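Local coordinates for YkuI protein (Bacillus subtilis, PDB 2BAS) that probably hydrolyses the second messenger cyclic di-GMP through its EAL domain, which a long helix joins to a C-terminal domain built on an antiparallel sheet, at residues Tyr293-Ser296 against Glu297-Lys301; Tyr300-Val303 against His304-Val307; Ile358-Pro361 against Glu362-Glu365; Arg371-Phe374 against Leu375-Ile378; Ile378-Met381 against Arg382-Lys386. All coordinates share one frame; numbering follows the deposited sequence.

Interaction 1: residues Tyr293-Ser296 against Glu297-Lys301; sequences YEHS and EQFYK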
loop_
_atom_site.group_PDB
_atom_site.type_symbol
_atom_site.label_atom_id
_atom_site.label_comp_id
_atom_site.label_asym_id
_atom_site.label_seq_id
_atom_site.Cartn_x
_atom_site.Cartn_y
_atom_site.Cartn_z
ATOM N N TYR A 293 10.246 0.086 -21.912
ATOM C CA TYR A 293 11.097 -1.085 -22.155
ATOM C C TYR A 293 12.180 -0.816 -23.196
ATOM O O TYR A 293 13.333 -1.206 -23.007
ATOM C CB TYR A 293 10.278 -2.312 -22.557
ATOM C CG TYR A 293 11.141 -3.488 -22.969
ATOM C CD1 TYR A 293 11.937 -4.164 -22.031
ATOM C CD2 TYR A 293 11.178 -3.922 -24.303
ATOM C CE1 TYR A 293 12.738 -5.247 -22.412
ATOM C CE2 TYR A 293 11.972 -5.001 -24.692
ATOM C CZ TYR A 293 12.746 -5.653 -23.740
ATOM O OH TYR A 293 13.528 -6.712 -24.116
ATOM N N GLU A 294 11.792 -0.162 -24.290
ATOM C CA GLU A 294 12.719 0.233 -25.337
ATOM C C GLU A 294 13.831 1.108 -24.749
ATOM O O GLU A 294 15.012 0.844 -24.974
ATOM C CB GLU A 294 11.985 1.002 -26.432
ATOM C CG GLU A 294 12.866 1.404 -27.593
ATOM C CD GLU A 294 12.808 2.899 -27.874
ATOM O OE1 GLU A 294 12.785 3.285 -29.071
ATOM O OE2 GLU A 294 12.793 3.683 -26.888
ATOM N N HIS A 295 13.450 2.128 -23.981
ATOM C CA HIS A 295 14.415 3.049 -23.418
ATOM C C HIS A 295 15.422 2.350 -22.498
ATOM O O HIS A 295 16.613 2.666 -22.506
ATOM C CB HIS A 295 13.730 4.202 -22.687
ATOM C CG HIS A 295 14.650 5.346 -22.405
ATOM N ND1 HIS A 295 14.570 6.546 -23.076
ATOM C CD2 HIS A 295 15.715 5.451 -21.573
ATOM C CE1 HIS A 295 15.523 7.354 -22.646
ATOM N NE2 HIS A 295 16.235 6.712 -21.737
ATOM N N SER A 296 14.933 1.412 -21.700
ATOM C CA SER A 296 15.773 0.592 -20.865
ATOM C C SER A 296 16.792 -0.170 -21.721
ATOM O O SER A 296 17.961 -0.244 -21.360
ATOM C CB SER A 296 14.904 -0.384 -20.072
ATOM O OG SER A 296 15.700 -1.235 -19.264
ATOM N N GLU A 297 16.350 -0.733 -22.852
ATOM C CA GLU A 297 17.248 -1.450 -23.765
ATOM C C GLU A 297 18.332 -0.520 -24.273
ATOM O O GLU A 297 19.507 -0.803 -24.105
ATOM C CB GLU A 297 16.501 -2.079 -24.947
ATOM C CG GLU A 297 15.660 -3.331 -24.631
ATOM C CD GLU A 297 16.489 -4.583 -24.378
ATOM O OE1 GLU A 297 16.260 -5.603 -25.068
ATOM O OE2 GLU A 297 17.368 -4.552 -23.489
ATOM N N GLN A 298 17.947 0.606 -24.865
ATOM C CA GLN A 298 18.951 1.543 -25.350
ATOM C C GLN A 298 19.866 2.056 -24.237
ATOM O O GLN A 298 21.036 2.305 -24.471
ATOM C CB GLN A 298 18.350 2.669 -26.219
ATOM C CG GLN A 298 17.961 2.181 -27.632
ATOM C CD GLN A 298 18.070 3.257 -28.721
ATOM O OE1 GLN A 298 17.298 4.215 -28.748
ATOM N NE2 GLN A 298 19.017 3.077 -29.640
ATOM N N PHE A 299 19.347 2.182 -23.020
ATOM C CA PHE A 299 20.165 2.655 -21.907
ATOM C C PHE A 299 21.221 1.611 -21.579
ATOM O O PHE A 299 22.394 1.948 -21.414
ATOM C CB PHE A 299 19.310 2.947 -20.674
ATOM C CG PHE A 299 19.937 3.921 -19.722
ATOM C CD1 PHE A 299 19.736 5.285 -19.876
ATOM C CD2 PHE A 299 20.721 3.478 -18.666
ATOM C CE1 PHE A 299 20.307 6.191 -18.995
ATOM C CE2 PHE A 299 21.306 4.373 -17.782
ATOM C CZ PHE A 299 21.099 5.734 -17.944
ATOM N N TYR A 300 20.799 0.348 -21.517
ATOM C CA TYR A 300 21.701 -0.754 -21.220
ATOM C C TYR A 300 22.883 -0.790 -22.182
ATOM O O TYR A 300 24.011 -1.063 -21.769
ATOM C CB TYR A 300 20.960 -2.105 -21.239
ATOM C CG TYR A 300 21.879 -3.308 -21.152
ATOM C CD1 TYR A 300 22.539 -3.617 -19.963
ATOM C CD2 TYR A 300 22.098 -4.131 -22.256
ATOM C CE1 TYR A 300 23.400 -4.724 -19.875
ATOM C CE2 TYR A 300 22.948 -5.234 -22.176
ATOM C CZ TYR A 300 23.599 -5.517 -20.981
ATOM O OH TYR A 300 24.446 -6.598 -20.877
ATOM N N LYS A 301 22.624 -0.523 -23.458
ATOM C CA LYS A 301 23.683 -0.567 -24.471
ATOM C C LYS A 301 24.710 0.534 -24.220
ATOM O O LYS A 301 25.919 0.288 -24.315
ATOM C CB LYS A 301 23.130 -0.479 -25.897
ATOM C CG LYS A 301 22.069 -1.512 -26.218
ATOM C CD LYS A 301 22.044 -1.875 -27.707
ATOM C CE LYS A 301 20.642 -2.294 -28.169
ATOM N NZ LYS A 301 19.912 -3.156 -27.188
#
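Tyr293-Ser296 runs into Glu297-Lys301 as consecutive turns of the long alpha-helix 271-311. Four i to i+4 backbone bonds join the two segments: Glu297 N, Gln298 N, Phe299 N and Tyr300 N reach the carbonyls of Tyr293, Glu294, His295 and Ser296, with Gln298 N to Glu294 O 2.9 Å long at an N-H...O angle of 167°. On one flank Tyr293 and Glu297 meet. The tyrosine CG stands anti to the backbone N (chi1 173°), which sends the ring outward from the helix and slightly toward the next turn, alongside Glu297. The chi1 of Glu297 sets its CG over one ring face in a CH-pi contact, 4.1 Å from the centroid, and the bend at chi2 brings the carboxylate round toward Tyr293 OH. Tyr293 also packs on Asn383 of the second subunit. His295 and Phe299 lie on the flank turned to the antiparallel sheet and the C-terminal residues, where His295 NE2 is hydrogen-bonded to Tyr423 OH and the Phe299 ring meets those of Phe389 and Phe405. Phe299 CD1 approaches the edge of the imidazole, 4.2 Å from His295 NE2. Glu297 OE1 ends 3.1 Å from Tyr293 OH, ring and carboxylate planes 34° apart.

Interaction 2: residues Tyr300-Val303 against His304-Val307; sequences YKRV and HQAV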
loop_
_atom_site.group_PDB
_atom_site.type_symbol
_atom_site.label_atom_id
_atom_site.label_comp_id
_atom_site.label_asym_id
_atom_site.label_seq_id
_atom_site.Cartn_x
_atom_site.Cartn_y
_atom_site.Cartn_z
ATOM N N TYR A 300 20.799 0.348 -21.517
ATOM C CA TYR A 300 21.701 -0.754 -21.220
ATOM C C TYR A 300 22.883 -0.790 -22.182
ATOM O O TYR A 300 24.011 -1.063 -21.769
ATOM C CB TYR A 300 20.960 -2.105 -21.239
ATOM C CG TYR A 300 21.879 -3.308 -21.152
ATOM C CD1 TYR A 300 22.539 -3.617 -19.963
ATOM C CD2 TYR A 300 22.098 -4.131 -22.256
ATOM C CE1 TYR A 300 23.400 -4.724 -19.875
ATOM C CE2 TYR A 300 22.948 -5.234 -22.176
ATOM C CZ TYR A 300 23.599 -5.517 -20.981
ATOM O OH TYR A 300 24.446 -6.598 -20.877
ATOM N N LYS A 301 22.624 -0.523 -23.458
ATOM C CA LYS A 301 23.683 -0.567 -24.471
ATOM C C LYS A 301 24.710 0.534 -24.220
ATOM O O LYS A 301 25.919 0.288 -24.315
ATOM C CB LYS A 301 23.130 -0.479 -25.897
ATOM C CG LYS A 301 22.069 -1.512 -26.218
ATOM C CD LYS A 301 22.044 -1.875 -27.707
ATOM C CE LYS A 301 20.642 -2.294 -28.169
ATOM N NZ LYS A 301 19.912 -3.156 -27.188
ATOM N N ARG A 302 24.222 1.728 -23.876
ATOM C CA ARG A 302 25.096 2.863 -23.592
ATOM C C ARG A 302 26.032 2.542 -22.425
ATOM O O ARG A 302 27.253 2.716 -22.529
ATOM C CB ARG A 302 24.286 4.140 -23.333
ATOM C CG ARG A 302 25.114 5.367 -23.000
ATOM C CD ARG A 302 25.655 6.023 -24.248
ATOM N NE ARG A 302 26.710 6.998 -23.963
ATOM C CZ ARG A 302 28.012 6.705 -23.891
ATOM N NH1 ARG A 302 28.440 5.453 -24.068
ATOM N NH2 ARG A 302 28.889 7.667 -23.634
ATOM N N VAL A 303 25.463 2.038 -21.336
ATOM C CA VAL A 303 26.233 1.688 -20.147
ATOM C C VAL A 303 27.210 0.529 -20.396
ATOM O O VAL A 303 28.345 0.572 -19.929
ATOM C CB VAL A 303 25.299 1.431 -18.941
ATOM C CG1 VAL A 303 26.047 0.806 -17.747
ATOM C CG2 VAL A 303 24.595 2.750 -18.536
ATOM N N HIS A 304 26.783 -0.485 -21.145
ATOM C CA HIS A 304 27.645 -1.616 -21.477
ATOM C C HIS A 304 28.902 -1.154 -22.253
ATOM O O HIS A 304 30.020 -1.601 -21.957
ATOM C CB HIS A 304 26.849 -2.666 -22.259
ATOM C CG HIS A 304 27.578 -3.954 -22.477
ATOM N ND1 HIS A 304 27.785 -4.875 -21.470
ATOM C CD2 HIS A 304 28.146 -4.479 -23.589
ATOM C CE1 HIS A 304 28.452 -5.909 -21.952
ATOM N NE2 HIS A 304 28.679 -5.698 -23.236
ATOM N N GLN A 305 28.727 -0.264 -23.233
ATOM C CA GLN A 305 29.871 0.318 -23.945
ATOM C C GLN A 305 30.800 1.037 -22.980
ATOM O O GLN A 305 31.996 0.775 -22.963
ATOM C CB GLN A 305 29.423 1.331 -24.975
ATOM C CG GLN A 305 28.819 0.760 -26.209
ATOM C CD GLN A 305 28.516 1.842 -27.223
ATOM O OE1 GLN A 305 29.053 1.831 -28.334
ATOM N NE2 GLN A 305 27.667 2.802 -26.837
ATOM N N ALA A 306 30.235 1.930 -22.170
ATOM C CA ALA A 306 31.004 2.722 -21.214
ATOM C C ALA A 306 31.831 1.875 -20.229
ATOM O O ALA A 306 33.053 2.031 -20.159
ATOM C CB ALA A 306 30.099 3.687 -20.486
ATOM N N VAL A 307 31.174 0.981 -19.487
ATOM C CA VAL A 307 31.872 0.072 -18.572
ATOM C C VAL A 307 32.988 -0.718 -19.289
ATOM O O VAL A 307 34.167 -0.467 -19.062
ATOM C CB VAL A 307 30.894 -0.911 -17.883
ATOM C CG1 VAL A 307 31.650 -1.824 -16.945
ATOM C CG2 VAL A 307 29.793 -0.149 -17.110
#
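Tyr300 and Val303 meet His304 and Val307, each four residues on. Backbone bonds come first: His304, Gln305, Ala306 and Val307 donate in order to the carbonyls of Tyr300 to Val303, Val307 N to Val303 O at 2.9 Å. The apolar contact is Val303 CG1 against Val307 CG2 at 3.9 Å. Both valines place CG1 anti to the backbone N, which leaves CG2 of Val307 turned back toward the preceding turn. Here helix 271-311 continues to pack on the antiparallel sheet of the C-terminal domain: both valines touch Tyr407, with Ile417 against Val303 and Leu415 against Val307. Among the aromatics, the Tyr300 and His304 side chains run side by side in the same direction, ring centroids 5.6 Å apart and planes inclined at 31°. His304 ND1 is held by Tyr407 OH. Of the polar chains, Arg302 crosses Gln305 at about a right angle; Arg302 NH1 lies 3.9 Å from Gln305 NE2, a packing contact only, and Arg302 NH2 makes a salt bridge with Glu328 OE1 of helix 318-328.

Interaction 3: residues Ile358-Pro361 against Glu362-Glu365; sequences IYQP and EYAE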
loop_
_atom_site.group_PDB
_atom_site.type_symbol
_atom_site.label_atom_id
_atom_site.label_comp_id
_atom_site.label_asym_id
_atom_site.label_seq_id
_atom_site.Cartn_x
_atom_site.Cartn_y
_atom_site.Cartn_z
ATOM N N ILE A 358 31.055 15.116 -7.322
ATOM C CA ILE A 358 31.690 15.099 -6.014
ATOM C C ILE A 358 31.936 13.653 -5.570
ATOM O O ILE A 358 31.333 12.737 -6.099
ATOM C CB ILE A 358 30.842 15.937 -5.019
ATOM C CG1 ILE A 358 31.236 17.412 -5.153
ATOM C CG2 ILE A 358 31.002 15.476 -3.567
ATOM C CD1 ILE A 358 30.151 18.386 -4.742
ATOM N N TYR A 359 32.856 13.449 -4.636
ATOM C CA TYR A 359 33.164 12.113 -4.165
ATOM C C TYR A 359 32.932 12.005 -2.671
ATOM O O TYR A 359 33.538 12.732 -1.881
ATOM C CB TYR A 359 34.604 11.720 -4.527
ATOM C CG TYR A 359 35.070 10.426 -3.884
ATOM C CD1 TYR A 359 34.474 9.194 -4.205
ATOM C CD2 TYR A 359 36.104 10.428 -2.956
ATOM C CE1 TYR A 359 34.903 8.004 -3.612
ATOM C CE2 TYR A 359 36.540 9.242 -2.358
ATOM C CZ TYR A 359 35.935 8.038 -2.691
ATOM O OH TYR A 359 36.382 6.876 -2.089
ATOM N N GLN A 360 32.055 11.080 -2.297
ATOM C CA GLN A 360 31.682 10.874 -0.903
ATOM C C GLN A 360 32.131 9.491 -0.393
ATOM O O GLN A 360 31.372 8.519 -0.472
ATOM C CB GLN A 360 30.171 11.055 -0.743
ATOM C CG GLN A 360 29.638 12.398 -1.237
ATOM C CD GLN A 360 28.141 12.377 -1.519
ATOM O OE1 GLN A 360 27.580 11.364 -1.944
ATOM N NE2 GLN A 360 27.494 13.507 -1.302
ATOM N N PRO A 361 33.372 9.402 0.126
ATOM C CA PRO A 361 33.943 8.142 0.618
ATOM C C PRO A 361 33.165 7.500 1.768
ATOM O O PRO A 361 33.155 6.276 1.885
ATOM C CB PRO A 361 35.335 8.557 1.115
ATOM C CG PRO A 361 35.224 10.030 1.378
ATOM C CD PRO A 361 34.322 10.522 0.286
ATOM N N GLU A 362 32.528 8.320 2.604
ATOM C CA GLU A 362 31.799 7.836 3.786
ATOM C C GLU A 362 30.717 6.782 3.483
ATOM O O GLU A 362 30.363 5.986 4.345
ATOM C CB GLU A 362 31.213 9.009 4.596
ATOM C CG GLU A 362 30.085 9.817 3.908
ATOM C CD GLU A 362 30.577 10.973 3.014
ATOM O OE1 GLU A 362 31.734 10.941 2.533
ATOM O OE2 GLU A 362 29.788 11.919 2.790
ATOM N N TYR A 363 30.216 6.768 2.255
ATOM C CA TYR A 363 29.181 5.817 1.865
ATOM C C TYR A 363 29.667 4.385 1.713
ATOM O O TYR A 363 28.854 3.476 1.519
ATOM C CB TYR A 363 28.498 6.264 0.576
ATOM C CG TYR A 363 27.546 7.404 0.784
ATOM C CD1 TYR A 363 27.989 8.719 0.707
ATOM C CD2 TYR A 363 26.202 7.175 1.075
ATOM C CE1 TYR A 363 27.125 9.775 0.900
ATOM C CE2 TYR A 363 25.327 8.232 1.279
ATOM C CZ TYR A 363 25.802 9.528 1.186
ATOM O OH TYR A 363 24.966 10.594 1.369
ATOM N N ALA A 364 30.979 4.184 1.778
ATOM C CA ALA A 364 31.534 2.840 1.683
ATOM C C ALA A 364 31.244 2.047 2.952
ATOM O O ALA A 364 31.361 2.569 4.064
ATOM C CB ALA A 364 33.031 2.889 1.405
ATOM N N GLU A 365 30.873 0.783 2.779
ATOM C CA GLU A 365 30.581 -0.118 3.903
ATOM C C GLU A 365 29.133 -0.038 4.421
ATOM O O GLU A 365 28.734 -0.846 5.258
ATOM C CB GLU A 365 31.585 0.072 5.046
ATOM C CG GLU A 365 33.000 -0.454 4.754
ATOM C CD GLU A 365 34.015 0.003 5.790
ATOM O OE1 GLU A 365 33.851 1.116 6.335
ATOM O OE2 GLU A 365 34.985 -0.740 6.054
#
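Gln360 and Tyr363 meet in a local contact at the surface, where strand 356-360, an outermost strand of the antiparallel sheet within this chain, gives way to a short 3-10 turn. The turn is closed by Ala364 N, which donates to Pro361 O at 3.0 Å from above the carbonyl plane, and by a weak bond from Tyr363 N to Gln360 O. The side chains of Gln360 and Tyr363 then run alongside each other, pointing the same way, with amide and ring planes 28° apart. Gln360 CB sits 3.5 Å from Tyr363 CD1, Gln360 OE1 comes obliquely to 3.3 Å from Tyr363 CE1, and the backbone O of Gln360 lies at the ring edge, in plane. The far end of the tyrosine is held by Glu397, whose OE2 bonds to the phenolic OH, and both side chains also pack on Asn349 of the adjacent strand. Glu362 takes the crowded rotamer, CG between the backbone N and the carbonyl carbon (chi1 67°), and with a bend at chi2 this folds the carboxylate back over the strand end. Its OE1 comes to 3.6 Å from Gln360 CB and 3.5 Å from Pro361 CD.

Interaction 4: residues Arg371-Phe374 against Leu375-Ile378; sequences RPYF and LENI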
loop_
_atom_site.group_PDB
_atom_site.type_symbol
_atom_site.label_atom_id
_atom_site.label_comp_id
_atom_site.label_asym_id
_atom_site.label_seq_id
_atom_site.Cartn_x
_atom_site.Cartn_y
_atom_site.Cartn_z
ATOM N N ARG A 371 16.370 -2.218 1.711
ATOM C CA ARG A 371 15.557 -1.532 0.691
ATOM C C ARG A 371 14.669 -2.508 -0.092
ATOM O O ARG A 371 15.121 -3.585 -0.500
ATOM C CB ARG A 371 16.438 -0.765 -0.303
ATOM C CG ARG A 371 16.957 0.584 0.192
ATOM C CD ARG A 371 17.892 1.260 -0.794
ATOM N NE ARG A 371 17.154 1.821 -1.929
ATOM C CZ ARG A 371 17.699 2.527 -2.926
ATOM N NH1 ARG A 371 19.010 2.779 -2.946
ATOM N NH2 ARG A 371 16.933 2.985 -3.910
ATOM N N PRO A 372 13.401 -2.144 -0.308
ATOM C CA PRO A 372 12.516 -3.029 -1.066
ATOM C C PRO A 372 13.089 -3.333 -2.439
ATOM O O PRO A 372 13.587 -2.410 -3.113
ATOM C CB PRO A 372 11.241 -2.190 -1.229
ATOM C CG PRO A 372 11.280 -1.211 -0.097
ATOM C CD PRO A 372 12.716 -0.912 0.136
ATOM N N TYR A 373 13.017 -4.604 -2.841
ATOM C CA TYR A 373 13.440 -5.051 -4.158
ATOM C C TYR A 373 14.953 -5.279 -4.312
ATOM O O TYR A 373 15.408 -5.755 -5.366
ATOM C CB TYR A 373 13.041 -4.021 -5.225
ATOM C CG TYR A 373 11.571 -3.707 -5.353
ATOM C CD1 TYR A 373 10.614 -4.720 -5.362
ATOM C CD2 TYR A 373 11.141 -2.386 -5.514
ATOM C CE1 TYR A 373 9.263 -4.431 -5.487
ATOM C CE2 TYR A 373 9.792 -2.085 -5.645
ATOM C CZ TYR A 373 8.861 -3.114 -5.638
ATOM O OH TYR A 373 7.517 -2.827 -5.779
ATOM N N PHE A 374 15.743 -4.921 -3.306
ATOM C CA PHE A 374 17.186 -4.940 -3.488
ATOM C C PHE A 374 17.777 -6.347 -3.751
ATOM O O PHE A 374 18.530 -6.535 -4.710
ATOM C CB PHE A 374 17.909 -4.220 -2.340
ATOM C CG PHE A 374 19.386 -4.070 -2.569
ATOM C CD1 PHE A 374 19.903 -2.903 -3.102
ATOM C CD2 PHE A 374 20.259 -5.112 -2.265
ATOM C CE1 PHE A 374 21.269 -2.763 -3.333
ATOM C CE2 PHE A 374 21.627 -4.982 -2.488
ATOM C CZ PHE A 374 22.127 -3.802 -3.028
ATOM N N LEU A 375 17.435 -7.311 -2.905
ATOM C CA LEU A 375 17.946 -8.674 -3.048
ATOM C C LEU A 375 17.270 -9.390 -4.223
ATOM O O LEU A 375 17.861 -10.273 -4.858
ATOM C CB LEU A 375 17.766 -9.464 -1.729
ATOM C CG LEU A 375 18.607 -9.034 -0.509
ATOM C CD1 LEU A 375 18.280 -9.829 0.743
ATOM C CD2 LEU A 375 20.115 -9.122 -0.778
ATOM N N GLU A 376 16.023 -9.001 -4.476
ATOM C CA GLU A 376 15.204 -9.521 -5.565
ATOM C C GLU A 376 15.890 -9.122 -6.885
ATOM O O GLU A 376 16.063 -9.948 -7.777
ATOM C CB GLU A 376 13.783 -8.920 -5.468
ATOM C CG GLU A 376 12.635 -9.746 -6.075
ATOM C CD GLU A 376 11.325 -8.916 -6.340
ATOM O OE1 GLU A 376 10.320 -9.093 -5.589
ATOM O OE2 GLU A 376 11.299 -8.093 -7.309
ATOM N N ASN A 377 16.297 -7.855 -6.977
ATOM C CA ASN A 377 16.994 -7.332 -8.144
ATOM C C ASN A 377 18.319 -8.030 -8.446
ATOM O O ASN A 377 18.594 -8.374 -9.600
ATOM C CB ASN A 377 17.188 -5.816 -8.032
ATOM C CG ASN A 377 15.907 -5.056 -8.300
ATOM O OD1 ASN A 377 15.021 -5.563 -8.982
ATOM N ND2 ASN A 377 15.796 -3.843 -7.765
ATOM N N ILE A 378 19.132 -8.230 -7.412
ATOM C CA ILE A 378 20.366 -8.997 -7.536
ATOM C C ILE A 378 20.069 -10.368 -8.135
ATOM O O ILE A 378 20.664 -10.741 -9.147
ATOM C CB ILE A 378 21.090 -9.116 -6.184
ATOM C CG1 ILE A 378 21.674 -7.748 -5.817
ATOM C CG2 ILE A 378 22.181 -10.162 -6.266
ATOM C CD1 ILE A 378 22.049 -7.615 -4.397
HETATM O O HOH W 1 15.879 -6.302 -0.200
#
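Phe374 brings ring atoms CD2 and CE2 obliquely against the tip of Ile378, one turn on, Phe374 CE2 lying 3.3 Å from Ile378 CD1. The phenylalanine CG is anti to the backbone N (chi1 -173°), while the isoleucine CG1, anti to the carbonyl carbon, carries CD1 back toward the preceding turn. Trp368 and Ser369 pack on Phe374. A type II beta turn from Arg371 to Phe374 leads into helix 374-384, with Tyr373 as N-cap residue. Tyr373 O takes the first i to i+4 bond, from Asn377 N at 2.8 Å, and the Asn377 side chain folds back over the same carbonyl, its CB 3.2 Å from Tyr373 O. Phe374 O receives Ile378 N at 3.2 Å. Tyr373 and Glu376 point the same way, CD1 to OE2 4.0 Å, and Leu221 of the second subunit packs on the tyrosine. A water donates to Arg371 O (2.8 Å) and accepts from Leu375 N (3.3 Å), standing in for a direct i to i+4 bond, while Arg371 O also accepts Phe374 N in the turn.

Interaction 5: residues Ile378-Met381 against Arg382-Lys386; sequences IMRM and RNLRK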
loop_
_atom_site.group_PDB
_atom_site.type_symbol
_atom_site.label_atom_id
_atom_site.label_comp_id
_atom_site.label_asym_id
_atom_site.label_seq_id
_atom_site.Cartn_x
_atom_site.Cartn_y
_atom_site.Cartn_z
ATOM N N ILE A 378 19.132 -8.230 -7.412
ATOM C CA ILE A 378 20.366 -8.997 -7.536
ATOM C C ILE A 378 20.069 -10.368 -8.135
ATOM O O ILE A 378 20.664 -10.741 -9.147
ATOM C CB ILE A 378 21.090 -9.116 -6.184
ATOM C CG1 ILE A 378 21.674 -7.748 -5.817
ATOM C CG2 ILE A 378 22.181 -10.162 -6.266
ATOM C CD1 ILE A 378 22.049 -7.615 -4.397
HETATM N N MSE A 379 19.142 -11.099 -7.516
HETATM C CA MSE A 379 18.604 -12.345 -8.073
HETATM C C MSE A 379 18.300 -12.258 -9.559
HETATM O O MSE A 379 18.733 -13.112 -10.326
HETATM C CB MSE A 379 17.307 -12.713 -7.368
HETATM C CG MSE A 379 17.407 -13.877 -6.431
HETATM SE SE MSE A 379 17.290 -15.566 -7.376
HETATM C CE MSE A 379 15.530 -15.308 -8.248
ATOM N N ARG A 380 17.535 -11.235 -9.951
ATOM C CA ARG A 380 17.127 -11.064 -11.344
ATOM C C ARG A 380 18.327 -10.800 -12.272
ATOM O O ARG A 380 18.452 -11.440 -13.318
ATOM C CB ARG A 380 16.026 -9.993 -11.493
ATOM C CG ARG A 380 15.578 -9.780 -12.947
ATOM C CD ARG A 380 14.110 -9.370 -13.106
ATOM N NE ARG A 380 13.892 -7.923 -13.019
ATOM C CZ ARG A 380 13.541 -7.282 -11.907
ATOM N NH1 ARG A 380 13.366 -7.952 -10.767
ATOM N NH2 ARG A 380 13.362 -5.967 -11.936
HETATM N N MSE A 381 19.209 -9.887 -11.874
HETATM C CA MSE A 381 20.406 -9.588 -12.651
HETATM C C MSE A 381 21.304 -10.796 -12.869
HETATM O O MSE A 381 21.776 -11.025 -13.975
HETATM C CB MSE A 381 21.201 -8.460 -12.011
HETATM C CG MSE A 381 20.517 -7.129 -12.164
HETATM SE SE MSE A 381 21.628 -5.648 -11.634
HETATM C CE MSE A 381 21.335 -5.666 -9.660
ATOM N N ARG A 382 21.503 -11.567 -11.803
ATOM C CA ARG A 382 22.392 -12.722 -11.779
ATOM C C ARG A 382 21.849 -13.893 -12.600
ATOM O O ARG A 382 22.590 -14.812 -12.941
ATOM C CB ARG A 382 22.623 -13.138 -10.323
ATOM C CG ARG A 382 23.862 -13.977 -10.064
ATOM C CD ARG A 382 23.540 -15.455 -9.942
ATOM N NE ARG A 382 22.764 -15.768 -8.738
ATOM C CZ ARG A 382 22.278 -16.976 -8.451
ATOM N NH1 ARG A 382 22.477 -17.996 -9.279
ATOM N NH2 ARG A 382 21.585 -17.169 -7.335
ATOM N N ASN A 383 20.563 -13.848 -12.928
ATOM C CA ASN A 383 19.930 -14.900 -13.711
ATOM C C ASN A 383 19.583 -14.463 -15.121
ATOM O O ASN A 383 19.615 -15.265 -16.048
ATOM C CB ASN A 383 18.685 -15.422 -12.996
ATOM C CG ASN A 383 19.024 -16.254 -11.774
ATOM O OD1 ASN A 383 19.733 -17.255 -11.867
ATOM N ND2 ASN A 383 18.510 -15.846 -10.618
ATOM N N LEU A 384 19.246 -13.191 -15.272
ATOM C CA LEU A 384 18.906 -12.622 -16.565
ATOM C C LEU A 384 20.170 -12.128 -17.281
ATOM O O LEU A 384 20.217 -12.074 -18.515
ATOM C CB LEU A 384 17.911 -11.480 -16.353
ATOM C CG LEU A 384 17.418 -10.551 -17.463
ATOM C CD1 LEU A 384 16.281 -11.193 -18.250
ATOM C CD2 LEU A 384 16.963 -9.235 -16.840
ATOM N N ARG A 385 21.186 -11.773 -16.490
ATOM C CA ARG A 385 22.477 -11.267 -16.987
ATOM C C ARG A 385 22.365 -9.969 -17.786
ATOM O O ARG A 385 23.199 -9.696 -18.655
ATOM C CB ARG A 385 23.265 -12.355 -17.738
ATOM C CG ARG A 385 23.949 -13.342 -16.795
ATOM C CD ARG A 385 24.921 -14.280 -17.494
ATOM N NE ARG A 385 24.279 -15.472 -18.048
ATOM C CZ ARG A 385 24.925 -16.425 -18.718
ATOM N NH1 ARG A 385 26.233 -16.329 -18.927
ATOM N NH2 ARG A 385 24.266 -17.479 -19.185
ATOM N N LYS A 386 21.324 -9.189 -17.485
ATOM C CA LYS A 386 21.090 -7.878 -18.091
ATOM C C LYS A 386 20.824 -6.877 -16.980
ATOM O O LYS A 386 20.531 -7.265 -15.839
ATOM C CB LYS A 386 19.857 -7.895 -19.003
ATOM C CG LYS A 386 19.805 -8.970 -20.087
ATOM C CD LYS A 386 20.424 -8.523 -21.423
ATOM C CE LYS A 386 21.855 -9.024 -21.604
ATOM N NZ LYS A 386 21.935 -10.516 -21.733
#
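Leu384 N donates to Arg380 O at 2.7 Å, and with Arg385 N to Met381 O, a more bent bond, it forms the closing turn of helix 374-384. Arg382 N to Ile378 O belongs to the same i to i+4 series. Asn383 N adds an i to i+3 bond, as in a 3-10 turn, to Arg380 O from well above the carbonyl plane at 3.2 Å, so that this oxygen accepts two amides; the bond from Asn383 N to Met379 O is weak. Arg385 then leaves the helix with positive phi (61°). The Asn383 side chain turns back to the same Met379 carbonyl: with CG anti to the carbonyl carbon (chi1 -72°), ND2 reaches Met379 O at 2.8 Å, though the bond is bent and weak. Met379, present as selenomethionine and kinked at chi2 and chi3, crosses this amide obliquely with SE 3.5 Å from Asn383 ND2, and packs on Tyr293 of the second subunit. Arg380 and Leu384 lie side by side, Arg380 CG 4.2 Å from Leu384 CD2, and the arginine makes a cation-pi contact with Phe388. On the inner side Met381 packs against Tyr414, Ser406 and Pro408 of the sheet, while its CG rests 3.7 Å from Lys386 O.

All five contacts belong to the C-terminal part of the chain. Interactions 1 and 2 share Tyr300 and Lys301 on helix 271-311, their centres 10 Å apart; interactions 4 and 5 share Ile378 on helix 374-384, centres 11 Å apart. Helix 271-311 meets the residues just after helix 374-384 where Tyr300 OH touches Lys386 CE at 3.6 Å, which joins interaction 5 to both interactions 1 and 2. Interaction 3 stands apart, its nearest atoms about 9 Å from interaction 4. Across the dimer, Tyr293 packs on Asn383 of the other subunit, linking interactions 1 and 5. The side chains of Phe299 (interaction 1) and Arg302 (interaction 2) each lie about 4 Å from bound beta-mercaptoethanol, probably from the crystallisation liquor.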